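Local structure of 3-hexulose-6-phosphate isomerase (Methanocaldococcus jannaschii, 1JEO) at residues K41-F46 / L65-Y70. The protein catalyses the interconversion of D-arabino-hex-3-ulose 6-phosphate and fructose 6-phosphate, a step in the biosynthesis of ribose 5-phosphate. Residues are numbered along the deposited sequence; the frame is centred on the assembly and turned at random.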
loop_
_atom_site.group_PDB
_atom_site.type_symbol
_atom_site.label_atom_id
_atom_site.label_comp_id
_atom_site.label_asym_id
_atom_site.label_seq_id
_atom_site.Cartn_x
_atom_site.Cartn_y
_atom_site.Cartn_z
ATOM N N LYS A 41 -8.169 9.870 -9.864
ATOM C CA LYS A 41 -8.586 9.511 -11.218
ATOM C C LYS A 41 -7.959 8.139 -11.511
ATOM O O LYS A 41 -8.667 7.180 -11.820
ATOM C CB LYS A 41 -8.102 10.569 -12.224
ATOM C CG LYS A 41 -8.737 10.502 -13.615
ATOM C CD LYS A 41 -10.187 10.977 -13.617
ATOM C CE LYS A 41 -10.801 10.874 -15.008
ATOM N NZ LYS A 41 -12.227 11.311 -15.033
ATOM N N LYS A 42 -6.633 8.058 -11.379
ATOM C CA LYS A 42 -5.881 6.813 -11.579
ATOM C C LYS A 42 -4.990 6.597 -10.351
ATOM O O LYS A 42 -4.528 7.560 -9.733
ATOM C CB LYS A 42 -5.022 6.841 -12.861
ATOM C CG LYS A 42 -5.748 7.254 -14.152
ATOM C CD LYS A 42 -4.954 6.983 -15.435
ATOM C CE LYS A 42 -3.632 7.751 -15.534
ATOM N NZ LYS A 42 -3.748 9.227 -15.612
ATOM N N ILE A 43 -4.797 5.335 -9.965
ATOM C CA ILE A 43 -3.978 4.984 -8.799
ATOM C C ILE A 43 -2.743 4.195 -9.235
ATOM O O ILE A 43 -2.852 3.192 -9.941
ATOM C CB ILE A 43 -4.799 4.168 -7.748
ATOM C CG1 ILE A 43 -6.056 4.949 -7.346
ATOM C CG2 ILE A 43 -3.960 3.915 -6.482
ATOM C CD1 ILE A 43 -7.201 4.099 -6.914
ATOM N N PHE A 44 -1.572 4.666 -8.807
ATOM C CA PHE A 44 -0.292 4.040 -9.145
ATOM C C PHE A 44 0.399 3.454 -7.924
ATOM O O PHE A 44 0.518 4.112 -6.894
ATOM C CB PHE A 44 0.646 5.057 -9.808
ATOM C CG PHE A 44 0.203 5.505 -11.170
ATOM C CD1 PHE A 44 -0.839 6.444 -11.319
ATOM C CD2 PHE A 44 0.843 5.013 -12.318
ATOM C CE1 PHE A 44 -1.235 6.891 -12.600
ATOM C CE2 PHE A 44 0.457 5.452 -13.609
ATOM C CZ PHE A 44 -0.585 6.393 -13.748
ATOM N N ILE A 45 0.831 2.201 -8.039
ATOM C CA ILE A 45 1.520 1.518 -6.945
ATOM C C ILE A 45 2.937 1.148 -7.397
ATOM O O ILE A 45 3.141 0.759 -8.547
ATOM C CB ILE A 45 0.798 0.188 -6.514
ATOM C CG1 ILE A 45 -0.734 0.328 -6.479
ATOM C CG2 ILE A 45 1.356 -0.320 -5.174
ATOM C CD1 ILE A 45 -1.310 1.235 -5.436
ATOM N N PHE A 46 3.903 1.271 -6.486
ATOM C CA PHE A 46 5.293 0.906 -6.764
ATOM C C PHE A 46 6.023 0.416 -5.516
ATOM O O PHE A 46 5.765 0.865 -4.395
ATOM C CB PHE A 46 6.090 2.054 -7.420
ATOM C CG PHE A 46 7.470 1.644 -7.914
ATOM C CD1 PHE A 46 7.618 0.663 -8.925
ATOM C CD2 PHE A 46 8.631 2.206 -7.346
ATOM C CE1 PHE A 46 8.903 0.242 -9.367
ATOM C CE2 PHE A 46 9.927 1.795 -7.777
ATOM C CZ PHE A 46 10.059 0.810 -8.792
ATOM N N LEU A 65 -12.056 -4.093 -7.754
ATOM C CA LEU A 65 -13.127 -3.262 -7.207
ATOM C C LEU A 65 -13.623 -2.163 -8.154
ATOM O O LEU A 65 -14.571 -1.443 -7.825
ATOM C CB LEU A 65 -12.706 -2.657 -5.861
ATOM C CG LEU A 65 -12.344 -3.590 -4.699
ATOM C CD1 LEU A 65 -12.153 -2.751 -3.454
ATOM C CD2 LEU A 65 -13.413 -4.642 -4.464
ATOM N N GLY A 66 -12.974 -2.027 -9.313
ATOM C CA GLY A 66 -13.394 -1.037 -10.296
ATOM C C GLY A 66 -12.577 0.223 -10.460
ATOM O O GLY A 66 -12.923 1.066 -11.286
ATOM N N PHE A 67 -11.508 0.365 -9.679
ATOM C CA PHE A 67 -10.638 1.540 -9.765
ATOM C C PHE A 67 -9.662 1.393 -10.927
ATOM O O PHE A 67 -9.398 0.276 -11.372
ATOM C CB PHE A 67 -9.837 1.707 -8.469
ATOM C CG PHE A 67 -10.682 1.987 -7.260
ATOM C CD1 PHE A 67 -11.013 0.953 -6.368
ATOM C CD2 PHE A 67 -11.157 3.285 -7.006
ATOM C CE1 PHE A 67 -11.816 1.204 -5.226
ATOM C CE2 PHE A 67 -11.962 3.559 -5.870
ATOM C CZ PHE A 67 -12.292 2.513 -4.976
ATOM N N LYS A 68 -9.174 2.523 -11.444
ATOM C CA LYS A 68 -8.183 2.520 -12.527
ATOM C C LYS A 68 -6.832 2.420 -11.811
ATOM O O LYS A 68 -6.234 3.422 -11.409
ATOM C CB LYS A 68 -8.299 3.783 -13.396
ATOM C CG LYS A 68 -9.602 3.847 -14.204
ATOM C CD LYS A 68 -9.514 4.779 -15.414
ATOM C CE LYS A 68 -9.648 6.250 -15.037
ATOM N NZ LYS A 68 -9.500 7.149 -16.220
ATOM N N SER A 69 -6.444 1.175 -11.549
ATOM C CA SER A 69 -5.224 0.840 -10.825
ATOM C C SER A 69 -4.095 0.403 -11.740
ATOM O O SER A 69 -4.330 -0.276 -12.743
ATOM C CB SER A 69 -5.532 -0.273 -9.827
ATOM O OG SER A 69 -4.445 -0.506 -8.955
ATOM N N TYR A 70 -2.870 0.816 -11.408
ATOM C CA TYR A 70 -1.685 0.472 -12.196
ATOM C C TYR A 70 -0.470 0.228 -11.320
ATOM O O TYR A 70 -0.374 0.754 -10.208
ATOM C CB TYR A 70 -1.330 1.598 -13.190
ATOM C CG TYR A 70 -2.389 1.891 -14.229
ATOM C CD1 TYR A 70 -3.208 3.038 -14.120
ATOM C CD2 TYR A 70 -2.626 0.997 -15.298
ATOM C CE1 TYR A 70 -4.253 3.285 -15.054
ATOM C CE2 TYR A 70 -3.667 1.235 -16.239
ATOM C CZ TYR A 70 -4.472 2.380 -16.104
ATOM O OH TYR A 70 -5.484 2.615 -17.004
HETATM O O HOH W 1 -9.675 5.050 -10.183
#
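Tyr70 and Phe44 form a parallel bridge, and their rings lie on the same face of the sheet. The ring planes are turned 39° apart, an oblique pairing with centroids 5.7 Å apart. Tyr70 CD1 sits over one face of the Phe44 ring, toward its rim. Farther along the Tyr70 ring, CE1 meets Lys42 CD at 3.8 Å. Beyond that methylene the Lys42 chain bends at chi3 (-62°) and again at chi4, turning its ammonium away from 65-70 to salt bridges with Asp84 and Glu81.

Ile43 and Ser69 pair on the other face. Ile43 chi2 (152°) extends CD1 toward Phe67. CD1 lies 3.9 Å from Phe67 CB and obliquely touches ring atoms CG and CD2. Ser69 OG hydrogen-bonds to Ala59 O on helix 49-64.

Three backbone hydrogen bonds join the two segments. Ile43 N gives a nearly straight bond to Lys68 O at 2.8 Å, Ile43 O accepts from Tyr70 N, and Ile45 N reaches Tyr70 O. A water also links Lys41 O to Lys68 N. The Lys68 side chain runs beside that of Lys41, and its CE rests 3.5 Å from Lys41 O. Lys68 is the centre of an inverse gamma turn, closed by a weak bond from Ser69 N to Phe67 O.

The strands belong to the beta-alpha-beta unit 43-46, 49-64, 69-71 of the SIS domain. Helix 49-64 packs on Ile43, Ile45 and Ser69, and ends in a Schellman motif at Gly66. Strand 69-71 is outermost in this chain's sheet; strand 43-46 lies between it and strand 85-89.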